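Polyketide synthase PksR (Bacillus subtilis, PDB 4U3V) takes part in intermediate steps of synthesis of the antibiotic bacillaene, this chain being its double-hotdog enoyl-isomerase domain. Local coordinates at residues A[39-44]-A[52-57]; A[59-64]-A[95-100]; A[83-88]-A[112-117]. All blocks are in the same frame, centred on the assembly; numbering follows the deposited sequence.

Contact 1: residues A[39-44]-A[52-57]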
# COMPACT_ATOMS: atom_id res chain seq x y z
N GLU A 39 13.67 14.11 -2.77
CA GLU A 39 13.45 13.59 -1.42
C GLU A 39 13.52 12.03 -1.37
O GLU A 39 13.31 11.36 -2.39
CB GLU A 39 12.12 14.09 -0.86
CG GLU A 39 10.91 13.51 -1.57
CD GLU A 39 9.64 13.97 -0.92
OE1 GLU A 39 8.98 14.87 -1.48
OE2 GLU A 39 9.33 13.50 0.20
N PRO A 40 13.86 11.45 -0.20
CA PRO A 40 14.12 9.99 -0.15
C PRO A 40 12.92 9.12 -0.56
O PRO A 40 13.10 8.11 -1.22
CB PRO A 40 14.49 9.74 1.31
CG PRO A 40 15.03 11.05 1.81
CD PRO A 40 14.37 12.14 1.00
N TYR A 41 11.70 9.58 -0.28
CA TYR A 41 10.50 8.84 -0.73
C TYR A 41 10.46 8.67 -2.26
O TYR A 41 9.94 7.67 -2.77
CB TYR A 41 9.25 9.58 -0.25
CG TYR A 41 7.96 8.80 -0.40
CD1 TYR A 41 7.52 7.96 0.62
CD2 TYR A 41 7.17 8.92 -1.54
CE1 TYR A 41 6.31 7.29 0.51
CE2 TYR A 41 5.94 8.28 -1.64
CZ TYR A 41 5.54 7.44 -0.62
OH TYR A 41 4.29 6.83 -0.68
N VAL A 42 10.98 9.65 -3.01
CA VAL A 42 10.91 9.65 -4.47
C VAL A 42 12.16 9.00 -5.05
O VAL A 42 12.06 8.18 -5.97
CB VAL A 42 10.74 11.08 -5.03
CG1 VAL A 42 10.71 11.09 -6.56
CG2 VAL A 42 9.43 11.66 -4.51
N GLN A 43 13.32 9.37 -4.48
CA GLN A 43 14.62 8.77 -4.87
C GLN A 43 14.56 7.26 -4.68
O GLN A 43 15.20 6.49 -5.40
CB GLN A 43 15.75 9.26 -3.98
CG GLN A 43 16.16 10.70 -4.16
CD GLN A 43 17.27 11.09 -3.20
OE1 GLN A 43 17.23 10.75 -2.01
NE2 GLN A 43 18.28 11.79 -3.71
N GLY A 44 13.79 6.84 -3.68
CA GLY A 44 13.71 5.42 -3.30
C GLY A 44 12.90 4.43 -4.12
O GLY A 44 12.83 3.23 -3.77
N VAL A 52 9.27 6.98 -10.14
CA VAL A 52 7.83 6.82 -10.29
C VAL A 52 7.23 6.78 -8.89
O VAL A 52 7.72 6.05 -8.03
CB VAL A 52 7.52 5.48 -10.98
CG1 VAL A 52 6.02 5.17 -10.94
CG2 VAL A 52 8.09 5.45 -12.40
N LEU A 53 6.25 7.64 -8.59
CA LEU A 53 5.72 7.67 -7.22
C LEU A 53 5.14 6.29 -6.89
O LEU A 53 4.40 5.71 -7.69
CB LEU A 53 4.63 8.75 -7.12
CG LEU A 53 4.16 9.10 -5.70
CD1 LEU A 53 5.31 9.75 -4.94
CD2 LEU A 53 3.00 10.09 -5.83
N VAL A 54 5.47 5.75 -5.70
CA VAL A 54 5.03 4.40 -5.40
C VAL A 54 3.50 4.36 -5.33
O VAL A 54 2.86 5.27 -4.78
CB VAL A 54 5.64 3.84 -4.10
CG1 VAL A 54 7.12 3.56 -4.28
CG2 VAL A 54 5.37 4.77 -2.93
N GLY A 55 2.91 3.30 -5.88
CA GLY A 55 1.44 3.14 -5.87
C GLY A 55 0.82 3.09 -4.47
O GLY A 55 -0.33 3.49 -4.27
N ALA A 56 1.62 2.66 -3.49
CA ALA A 56 1.23 2.69 -2.07
C ALA A 56 0.74 4.06 -1.56
O ALA A 56 0.01 4.14 -0.57
CB ALA A 56 2.40 2.16 -1.22
N THR A 57 1.19 5.15 -2.21
CA THR A 57 0.79 6.48 -1.83
C THR A 57 -0.72 6.62 -1.85
O THR A 57 -1.32 7.29 -1.02
CB THR A 57 1.45 7.52 -2.78
OG1 THR A 57 2.87 7.27 -2.85
CG2 THR A 57 1.21 8.93 -2.25
O HOH W 1 7.88 6.96 -4.62
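Tyr41, on the short helix 40-43, reaches across to Leu53 and Val54 in the approach to helix 56-69 and to Thr57 in its first turn, and every close side-chain approach in the contact is made by the tyrosine's ring or hydroxyl. With CG anti to the backbone N (chi1 -168°), the side chain stretches out from its helical turn and delivers the phenol OH to Thr57. Tyr41 OH donates to Thr57 OG1 at 2.6 Å, a short bond. Thr57 OG1 lies at the ring edge and close to its plane, as does the methyl Leu53 CD1, 3.7 Å from Tyr41 CE2. Val54 comes in obliquely and crowds the phenolic end, its CG2 lying 3.5 Å from Tyr41 CZ. All four residues are buried, and Phe35 and Phe171 also meet the tyrosine ring. Tyrosine suits this place because its flat body tolerates apolar neighbours while its hydroxyl carries a polar link into the interior.

The other side of the contact is looser. Toward the tyrosine's own backbone the two chains do not bond directly and are joined through a water, which donates to Tyr41 O at 2.9 Å and accepts from Val54 N. On the far flank of the short helix, Pro40 and Gln43 are exposed.

Thr57 OG1 is also a donor, to Val54 O at 2.8 Å, in the carbonyl plane. Its chi1 places OG1 beside the backbone N, and Val54 O accepts from both OG1 and Thr57 N. The result is a directed chain of hydrogen bonds, phenol to threonine to carbonyl, in which each hydroxyl donates once. It satisfies buried polar atoms and would fix the rotation of the threonine and the reach of the tyrosine.

Contact 2: residues A[59-64]-A[95-100]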
# COMPACT_ATOMS: atom_id res chain seq x y z
N GLY A 59 -3.57 4.66 -1.58
CA GLY A 59 -4.47 4.16 -0.52
C GLY A 59 -4.33 5.03 0.74
O GLY A 59 -5.32 5.35 1.41
N SER A 60 -3.10 5.49 1.02
CA SER A 60 -2.93 6.35 2.20
C SER A 60 -3.67 7.71 2.06
O SER A 60 -4.24 8.22 3.04
CB SER A 60 -1.45 6.60 2.47
OG SER A 60 -0.81 5.36 2.88
N LEU A 61 -3.56 8.32 0.88
CA LEU A 61 -4.33 9.57 0.58
C LEU A 61 -5.82 9.32 0.61
O LEU A 61 -6.60 10.15 1.11
CB LEU A 61 -3.93 10.13 -0.80
CG LEU A 61 -2.61 10.88 -0.81
CD1 LEU A 61 -2.12 11.09 -2.24
CD2 LEU A 61 -2.82 12.21 -0.09
N ALA A 62 -6.25 8.16 0.11
CA ALA A 62 -7.70 7.85 0.17
C ALA A 62 -8.24 7.72 1.61
O ALA A 62 -9.32 8.23 1.90
CB ALA A 62 -8.04 6.60 -0.65
N ILE A 63 -7.44 7.16 2.51
CA ILE A 63 -7.79 7.00 3.92
C ILE A 63 -7.84 8.37 4.63
O ILE A 63 -8.75 8.65 5.42
CB ILE A 63 -6.81 6.07 4.62
CG1 ILE A 63 -7.05 4.63 4.10
CG2 ILE A 63 -6.93 6.16 6.13
CD1 ILE A 63 -5.94 3.67 4.47
N GLU A 64 -6.89 9.24 4.31
CA GLU A 64 -6.97 10.61 4.82
C GLU A 64 -8.24 11.32 4.39
O GLU A 64 -8.80 12.09 5.19
CB GLU A 64 -5.75 11.43 4.39
CG GLU A 64 -4.46 10.95 5.01
CD GLU A 64 -4.53 10.88 6.52
OE1 GLU A 64 -5.20 11.75 7.12
OE2 GLU A 64 -4.01 9.90 7.10
N ILE A 95 5.55 17.52 -7.67
CA ILE A 95 4.19 17.17 -8.06
C ILE A 95 3.21 17.30 -6.90
O ILE A 95 3.45 16.72 -5.85
CB ILE A 95 4.10 15.70 -8.51
CG1 ILE A 95 5.11 15.41 -9.63
CG2 ILE A 95 2.67 15.34 -8.89
CD1 ILE A 95 5.23 16.51 -10.65
N GLU A 96 2.08 17.96 -7.14
CA GLU A 96 1.04 18.12 -6.13
C GLU A 96 0.03 17.01 -6.36
O GLU A 96 -0.34 16.74 -7.50
CB GLU A 96 0.31 19.47 -6.34
CG GLU A 96 1.14 20.74 -6.23
CD GLU A 96 0.31 21.97 -6.65
OE1 GLU A 96 -0.60 22.37 -5.90
OE2 GLU A 96 0.49 22.45 -7.79
N LEU A 97 -0.44 16.40 -5.28
CA LEU A 97 -1.56 15.49 -5.29
C LEU A 97 -2.69 15.99 -4.40
O LEU A 97 -2.45 16.57 -3.36
CB LEU A 97 -1.14 14.11 -4.78
CG LEU A 97 -0.43 13.23 -5.80
CD1 LEU A 97 0.98 13.73 -5.96
CD2 LEU A 97 -0.49 11.78 -5.32
N GLN A 98 -3.93 15.77 -4.82
CA GLN A 98 -5.09 16.12 -3.99
C GLN A 98 -6.02 14.92 -4.04
O GLN A 98 -6.11 14.24 -5.07
CB GLN A 98 -5.82 17.36 -4.55
CG GLN A 98 -5.08 18.67 -4.25
CD GLN A 98 -5.83 19.93 -4.69
OE1 GLN A 98 -6.90 19.86 -5.27
NE2 GLN A 98 -5.19 21.07 -4.49
N ALA A 99 -6.81 14.74 -2.99
CA ALA A 99 -7.75 13.61 -2.93
C ALA A 99 -9.11 14.23 -2.74
O ALA A 99 -9.35 14.82 -1.71
CB ALA A 99 -7.44 12.70 -1.75
N LYS A 100 -9.88 14.24 -3.82
CA LYS A 100 -11.13 15.03 -3.90
C LYS A 100 -12.32 14.08 -3.89
O LYS A 100 -12.37 13.14 -4.70
CB LYS A 100 -11.14 15.81 -5.20
CG LYS A 100 -10.03 16.85 -5.27
CD LYS A 100 -9.47 17.03 -6.68
CE LYS A 100 -8.35 18.07 -6.70
NZ LYS A 100 -7.83 18.38 -8.06
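In the N-terminal hotdog of this double-hotdog domain, a long helix lies in the curve of an antiparallel sheet, and here Leu61 of helix 56-69 meets Leu97 and Ala99 of strand 94-102. The chief touch is between methyls: Leu61 CD1 lies 3.6 Å from Leu97 CD2. The two leucine side chains cross at about a right angle, one methyl of each making the touch. Two residues along the strand, Ala99 also points at the helix, but its small CB lets the helix backbone come close. Leu61 O is 3.9 Å from Ala99 CB, and the CA atoms of Leu61 and Ala99 are 6.4 Å apart. Bulky leucine thus spans the wider part of the interface, and alanine suits the closer part. No hydrogen bond joins the segments; the contact is buried and apolar. Around this contact, strand 94-102 is bonded on one side to strand 31-36 and on the other to strand 108-116, while Tyr201 rests on Leu61 and Ser60 of the same helix bonds to Val203 O.

Contact 3: residues A[83-88]-A[112-117]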
# COMPACT_ATOMS: atom_id res chain seq x y z
N TYR A 83 -5.54 2.04 -9.78
CA TYR A 83 -4.42 2.94 -10.11
C TYR A 83 -4.51 3.23 -11.59
O TYR A 83 -4.51 2.32 -12.43
CB TYR A 83 -3.04 2.30 -9.79
CG TYR A 83 -2.90 1.86 -8.33
CD1 TYR A 83 -3.70 2.42 -7.33
CD2 TYR A 83 -2.00 0.86 -7.97
CE1 TYR A 83 -3.62 1.99 -6.00
CE2 TYR A 83 -1.88 0.46 -6.65
CZ TYR A 83 -2.73 0.95 -5.69
OH TYR A 83 -2.61 0.52 -4.39
N ILE A 84 -4.68 4.51 -11.92
CA ILE A 84 -5.02 4.91 -13.28
C ILE A 84 -3.77 5.13 -14.12
O ILE A 84 -3.65 4.64 -15.26
CB ILE A 84 -5.91 6.17 -13.25
CG1 ILE A 84 -7.24 5.83 -12.61
CG2 ILE A 84 -6.13 6.71 -14.67
CD1 ILE A 84 -7.80 4.50 -13.07
N SER A 85 -2.82 5.86 -13.56
CA SER A 85 -1.69 6.37 -14.32
C SER A 85 -0.50 6.50 -13.38
O SER A 85 -0.64 7.04 -12.28
CB SER A 85 -2.06 7.74 -14.90
OG SER A 85 -0.90 8.46 -15.27
N PRO A 86 0.67 5.97 -13.78
CA PRO A 86 1.83 6.19 -12.91
C PRO A 86 2.24 7.66 -12.95
O PRO A 86 2.04 8.34 -13.96
CB PRO A 86 2.92 5.33 -13.55
CG PRO A 86 2.46 5.08 -14.96
CD PRO A 86 0.97 5.15 -14.97
N ILE A 87 2.80 8.14 -11.85
CA ILE A 87 3.30 9.49 -11.80
C ILE A 87 4.81 9.48 -11.84
O ILE A 87 5.46 9.03 -10.90
CB ILE A 87 2.85 10.20 -10.54
CG1 ILE A 87 1.32 10.24 -10.47
CG2 ILE A 87 3.47 11.59 -10.45
CD1 ILE A 87 0.83 10.93 -9.22
N VAL A 88 5.38 10.05 -12.90
CA VAL A 88 6.85 10.17 -13.01
C VAL A 88 7.29 11.55 -12.58
O VAL A 88 6.71 12.56 -12.99
CB VAL A 88 7.32 10.01 -14.47
CG1 VAL A 88 8.82 10.24 -14.55
CG2 VAL A 88 6.92 8.67 -15.04
N ILE A 112 -8.08 10.76 -6.72
CA ILE A 112 -6.75 11.23 -6.40
C ILE A 112 -6.14 11.78 -7.67
O ILE A 112 -5.84 11.03 -8.61
CB ILE A 112 -5.83 10.09 -5.89
CG1 ILE A 112 -6.50 9.26 -4.78
CG2 ILE A 112 -4.51 10.67 -5.42
CD1 ILE A 112 -7.10 10.08 -3.68
N MET A 113 -5.92 13.10 -7.69
CA MET A 113 -5.45 13.79 -8.90
C MET A 113 -4.05 14.30 -8.64
O MET A 113 -3.68 14.59 -7.50
CB MET A 113 -6.35 15.01 -9.20
CG MET A 113 -7.84 14.74 -9.06
SD MET A 113 -8.39 13.84 -10.53
CE MET A 113 -8.26 15.08 -11.83
N TYR A 114 -3.28 14.44 -9.71
CA TYR A 114 -2.00 15.08 -9.61
C TYR A 114 -1.87 16.16 -10.66
O TYR A 114 -2.57 16.13 -11.68
CB TYR A 114 -0.86 14.07 -9.77
CG TYR A 114 -0.64 13.58 -11.19
CD1 TYR A 114 0.42 14.03 -11.95
CD2 TYR A 114 -1.52 12.66 -11.75
CE1 TYR A 114 0.62 13.55 -13.24
CE2 TYR A 114 -1.34 12.18 -13.03
CZ TYR A 114 -0.27 12.64 -13.76
OH TYR A 114 -0.08 12.15 -15.02
N ARG A 115 -1.01 17.12 -10.38
CA ARG A 115 -0.91 18.27 -11.28
C ARG A 115 0.30 18.06 -12.15
O ARG A 115 1.44 18.09 -11.67
CB ARG A 115 -0.85 19.57 -10.49
CG ARG A 115 -0.93 20.82 -11.35
CD ARG A 115 -1.08 22.04 -10.44
NE ARG A 115 -2.41 22.63 -10.57
CZ ARG A 115 -3.00 23.41 -9.66
NH1 ARG A 115 -2.45 23.62 -8.47
NH2 ARG A 115 -4.21 23.89 -9.91
N GLU A 116 0.02 17.75 -13.41
CA GLU A 116 1.02 17.44 -14.43
C GLU A 116 1.84 18.68 -14.69
O GLU A 116 1.29 19.67 -15.16
CB GLU A 116 0.28 17.04 -15.69
CG GLU A 116 1.07 16.33 -16.77
CD GLU A 116 0.18 15.94 -17.93
OE1 GLU A 116 -0.62 16.79 -18.37
OE2 GLU A 116 0.22 14.77 -18.35
N PRO A 117 3.13 18.68 -14.31
CA PRO A 117 3.88 19.94 -14.41
C PRO A 117 4.01 20.47 -15.85
O PRO A 117 4.04 21.69 -16.04
CB PRO A 117 5.26 19.59 -13.82
CG PRO A 117 5.03 18.35 -13.02
CD PRO A 117 3.92 17.60 -13.70
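Ile87 lays its CG1-CD1 arm over one face of the Tyr114 ring, and the two side chains run roughly antiparallel alongside one another, one from the loop 83-88, the other from strand 108-116. Ile87 CG1 sits 3.9 Å from the ring centroid and only 11° off the ring normal, a CH-pi contact close to the centre of the face. Beyond it the extended isoleucine carries CD1 back over the root of the tyrosine, 3.6 Å from Tyr114 CB. The aromatic side chain can meet the loop because CG stands between the backbone N and the carbonyl carbon (chi1 74°), which raises the ring from the strand toward Ile87. A branched, fully apolar residue suits such a face: its chain runs along the ring with nothing polar to bury.

At the other end of the ring the fit is slacker. Ser85 OG approaches the phenol obliquely, but at 3.8 Å from Tyr114 OH the two hydroxyls are not bonded. The serine instead donates to the next residue, Pro86 O, at 3.2 Å, from a position 43° above the carbonyl plane. This long, poorly directed bond keeps the hydroxyl engaged within the loop, whose proline is exposed, while the next residue, Ile87, is buried.

Strand 108-116 runs between strands 94-102 and 121-132, and Tyr114 also touches Ile95 from the first and Lys123 from the second. Ile87 rests in addition on Tyr58 of helix 56-69, so the loop between strands 75-83 and 88-89 lies against both the helix and the sheet.

From the N terminus, contact 1 closes first: it joins residues 39-44 to 52-57 across seven residues holding strand 45-47 and most of strand 50-52. Contact 2 then opens on helix 56-69, which contact 1 has just reached, and closes at strand 94-102. Contact 3 opens within that span and closes beyond it on strand 108-116, so contacts 2 and 3 cross, while contact 1 stands in series before both. Strands 94-102 and 108-116 are neighbours, joined by a backbone hydrogen bond between Gln98 O and Met113 N. Leu53 bridges the set: its CD2 packs on Leu97, and its N probably bonds to Ile87 O. Short helix, long helix, loop and sheet of the N-terminal hotdog are thereby tied together.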